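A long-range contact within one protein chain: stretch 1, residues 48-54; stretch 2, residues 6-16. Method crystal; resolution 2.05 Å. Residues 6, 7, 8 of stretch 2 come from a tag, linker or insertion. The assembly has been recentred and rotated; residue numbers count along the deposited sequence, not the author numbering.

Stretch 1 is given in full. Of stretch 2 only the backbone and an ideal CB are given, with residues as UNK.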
# COMPACT_ATOMS: atom_id res chain seq x y z
N GLN A 48 10.35 19.94 3.22
CA GLN A 48 9.30 20.06 2.22
C GLN A 48 9.91 20.25 0.81
O GLN A 48 9.43 19.65 -0.15
CB GLN A 48 8.34 21.23 2.55
CG GLN A 48 7.04 21.18 1.76
CD GLN A 48 6.23 19.93 2.05
OE1 GLN A 48 5.81 19.68 3.18
NE2 GLN A 48 5.97 19.14 1.02
N ASP A 49 10.97 21.06 0.69
CA ASP A 49 11.62 21.29 -0.60
C ASP A 49 12.22 20.01 -1.21
O ASP A 49 12.08 19.81 -2.41
CB ASP A 49 12.68 22.40 -0.50
CG ASP A 49 12.10 23.80 -0.32
OD1 ASP A 49 10.91 24.00 -0.62
OD2 ASP A 49 12.87 24.70 0.05
N ALA A 50 12.92 19.19 -0.41
CA ALA A 50 13.53 17.94 -0.89
C ALA A 50 12.43 16.96 -1.33
O ALA A 50 12.58 16.27 -2.34
CB ALA A 50 14.37 17.31 0.22
N SER A 51 11.32 16.91 -0.58
CA SER A 51 10.19 16.03 -0.89
C SER A 51 9.50 16.50 -2.17
O SER A 51 9.24 15.67 -3.03
CB SER A 51 9.21 15.97 0.28
OG SER A 51 8.12 15.12 -0.06
N ASP A 52 9.23 17.81 -2.29
CA ASP A 52 8.65 18.43 -3.49
C ASP A 52 9.53 18.16 -4.72
O ASP A 52 9.00 17.84 -5.78
CB ASP A 52 8.44 19.94 -3.31
CG ASP A 52 7.37 20.33 -2.29
OD1 ASP A 52 6.60 19.42 -1.84
OD2 ASP A 52 7.32 21.51 -1.92
N TYR A 53 10.86 18.24 -4.56
CA TYR A 53 11.78 17.93 -5.66
C TYR A 53 11.69 16.44 -6.03
O TYR A 53 11.56 16.11 -7.21
CB TYR A 53 13.23 18.26 -5.27
CG TYR A 53 14.23 17.87 -6.34
CD1 TYR A 53 14.49 18.71 -7.42
CD2 TYR A 53 14.92 16.66 -6.27
CE1 TYR A 53 15.39 18.34 -8.42
CE2 TYR A 53 15.81 16.27 -7.27
CZ TYR A 53 16.05 17.12 -8.33
OH TYR A 53 16.96 16.77 -9.30
N ALA A 54 11.79 15.54 -5.03
CA ALA A 54 11.74 14.09 -5.26
C ALA A 54 10.45 13.60 -5.97
O ALA A 54 10.55 12.80 -6.89
CB ALA A 54 11.96 13.33 -3.96
N UNK A 6 15.34 21.80 -11.83
CA UNK A 6 16.75 22.04 -11.47
C UNK A 6 17.60 20.80 -11.73
O UNK A 6 17.20 19.70 -11.35
CB UNK A 6 16.87 22.45 -10.00
N UNK A 7 18.77 20.98 -12.40
CA UNK A 7 19.64 19.84 -12.71
C UNK A 7 20.13 19.06 -11.50
O UNK A 7 20.35 19.62 -10.43
CB UNK A 7 20.86 20.33 -13.50
N UNK A 8 20.20 17.73 -11.68
CA UNK A 8 20.59 16.73 -10.69
C UNK A 8 21.92 16.98 -9.98
O UNK A 8 22.00 16.78 -8.77
CB UNK A 8 20.65 15.36 -11.37
N UNK A 9 22.96 17.39 -10.72
CA UNK A 9 24.30 17.60 -10.16
C UNK A 9 24.44 18.85 -9.25
O UNK A 9 25.37 18.91 -8.44
CB UNK A 9 25.30 17.71 -11.31
N UNK A 10 23.55 19.82 -9.40
CA UNK A 10 23.55 21.08 -8.65
C UNK A 10 22.61 21.04 -7.45
O UNK A 10 22.41 22.02 -6.74
CB UNK A 10 23.16 22.24 -9.57
N UNK A 11 22.01 19.88 -7.24
CA UNK A 11 21.00 19.70 -6.21
C UNK A 11 21.67 19.18 -4.92
O UNK A 11 22.68 18.49 -5.02
CB UNK A 11 19.91 18.74 -6.69
N UNK A 12 21.17 19.53 -3.71
CA UNK A 12 21.81 19.01 -2.49
C UNK A 12 21.76 17.49 -2.46
O UNK A 12 20.88 16.89 -3.08
CB UNK A 12 21.13 19.58 -1.24
N UNK A 13 22.72 16.88 -1.73
CA UNK A 13 22.80 15.43 -1.56
C UNK A 13 21.45 14.86 -1.05
O UNK A 13 20.97 13.85 -1.56
CB UNK A 13 23.93 15.08 -0.59
N UNK A 14 20.84 15.57 -0.09
CA UNK A 14 19.54 15.25 0.49
C UNK A 14 18.46 15.03 -0.57
O UNK A 14 17.65 14.13 -0.41
CB UNK A 14 19.11 16.37 1.44
N UNK A 15 18.44 15.86 -1.64
CA UNK A 15 17.45 15.74 -2.70
C UNK A 15 17.68 14.43 -3.48
O UNK A 15 16.71 13.77 -3.87
CB UNK A 15 17.52 16.95 -3.63
N UNK A 16 18.96 14.06 -3.70
CA UNK A 16 19.33 12.83 -4.44
C UNK A 16 18.97 11.61 -3.60
O UNK A 16 18.47 10.63 -4.13
CB UNK A 16 20.82 12.82 -4.78

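Stretch 1 is a helix that offers the other segment a small patch: the Tyr53 ring, the methyl of Ala50 beside it, and the backbone at Asp49.

Position 6 points its CB toward stretch 1, 4.6 Å from Tyr53 CE1, at the start of an extended segment. A compact apolar group would suit. The residue is Pro6, from an expression tag; its CG lies 4.1 Å from Tyr53 CE1, and its carbonyl O sits at the edge of that ring, 3.6 Å from Tyr53 OH.

Position 7 points away into open space, where polar or charged side chains are natural. It is Glu7, also from the tag, whose OE2 forms a salt bridge with NZ of residue 10.

At position 8 CB points sideways, 4.5 Å from Tyr53 OH. Either a polar group or a flat apolar one could meet that hydroxyl. The tag supplies Phe8, which presents its ring edge, with CD2 3.6 Å from Tyr53 OH.

Positions 9 and 10 find nothing of stretch 1 near their CB atoms, so polar or charged residues fit: Ser9 and Lys10, the latter being the partner of Glu7.

Position 11 has an extended backbone (phi/psi -93/148) and aims CB toward the Tyr53 ring, 4.4 Å from its OH. A beta-branched or other mid-sized aliphatic would fill this space. Val11 does so: its CG2 lies over the ring face, 4.0 Å from the centroid, in a CH-pi contact.

Position 12, just ahead of a helix, accepts proline or a small capping residue; Pro12 is the N-cap. Position 13 is out of reach, and Lys13 suits the open space.

Position 14 points sideways, its CB 5.0 Å from Ala50 CB. A small apolar residue or a long chain running past the methyl would both work. Glu14 extends with chi1 and chi2 both t, bringing OE1 3.6 Å from Ala50 CB; OE1 is hydrogen-bonded to a residue just outside one of the two stretches.

Position 15 is the closest backbone approach, its CA lying nearest that of Ala50. Its CB is 3.7 Å from Tyr53 CD2, and Ala50 leaves helix backbone accessible, so a broad flat side chain is favoured, though a large aliphatic could also pack. Tyr15 lays one ring face over Ala50 CA, 3.9 Å from the centroid, while its CD2 reaches 3.4 Å from Tyr53 CG, the two rings meeting obliquely at 40°. Its OH ends 3.3 Å from Asp49 CB.

Position 16 points away, leaving a long polar chain free; Arg16 NH2 gives a weak hydrogen bond to Phe8 O at 3.3 Å.

Stretch 2 (6-16) PEFSKVPKEYR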
# COMPACT_ATOMS: atom_id res chain seq x y z
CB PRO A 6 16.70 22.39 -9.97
CG PRO A 6 15.27 22.28 -9.56
CD PRO A 6 14.41 22.22 -10.78
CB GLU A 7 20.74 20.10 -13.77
CG GLU A 7 21.36 21.48 -13.83
CD GLU A 7 22.67 21.54 -14.62
OE1 GLU A 7 23.28 20.47 -14.87
OE2 GLU A 7 23.10 22.67 -14.95
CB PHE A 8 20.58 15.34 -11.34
CG PHE A 8 20.44 14.20 -10.37
CD1 PHE A 8 21.45 13.26 -10.24
CD2 PHE A 8 19.29 14.05 -9.62
CE1 PHE A 8 21.31 12.18 -9.36
CE2 PHE A 8 19.14 12.97 -8.74
CZ PHE A 8 20.15 12.03 -8.62
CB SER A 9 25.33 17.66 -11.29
OG SER A 9 25.08 18.77 -12.13
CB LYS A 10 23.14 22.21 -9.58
CG LYS A 10 24.14 22.44 -10.69
CD LYS A 10 23.63 23.46 -11.64
CE LYS A 10 24.76 24.19 -12.32
NZ LYS A 10 25.62 23.30 -13.14
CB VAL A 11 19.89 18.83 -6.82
CG1 VAL A 11 19.85 17.40 -6.30
CG2 VAL A 11 18.56 19.52 -6.78
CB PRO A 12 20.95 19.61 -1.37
CG PRO A 12 20.32 20.79 -1.97
CD PRO A 12 20.01 20.38 -3.37
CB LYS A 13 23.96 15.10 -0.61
CG LYS A 13 24.00 13.67 -0.06
CD LYS A 13 24.35 12.63 -1.10
CE LYS A 13 24.87 11.33 -0.50
NZ LYS A 13 24.41 11.10 0.90
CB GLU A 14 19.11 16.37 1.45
CG GLU A 14 17.79 16.13 2.17
CD GLU A 14 17.12 17.35 2.79
OE1 GLU A 14 16.06 17.17 3.42
OE2 GLU A 14 17.66 18.47 2.63
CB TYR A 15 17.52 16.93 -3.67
CG TYR A 15 16.94 18.25 -3.19
CD1 TYR A 15 17.05 18.65 -1.87
CD2 TYR A 15 16.44 19.18 -4.10
CE1 TYR A 15 16.59 19.90 -1.44
CE2 TYR A 15 15.97 20.43 -3.69
CZ TYR A 15 16.03 20.78 -2.36
OH TYR A 15 15.60 22.02 -1.95
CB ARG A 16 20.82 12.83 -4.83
CG ARG A 16 21.18 13.92 -5.84
CD ARG A 16 22.54 13.72 -6.49
NE ARG A 16 23.61 13.97 -5.53
CZ ARG A 16 24.19 15.15 -5.34
NH1 ARG A 16 25.12 15.29 -4.41
NH2 ARG A 16 23.83 16.20 -6.07
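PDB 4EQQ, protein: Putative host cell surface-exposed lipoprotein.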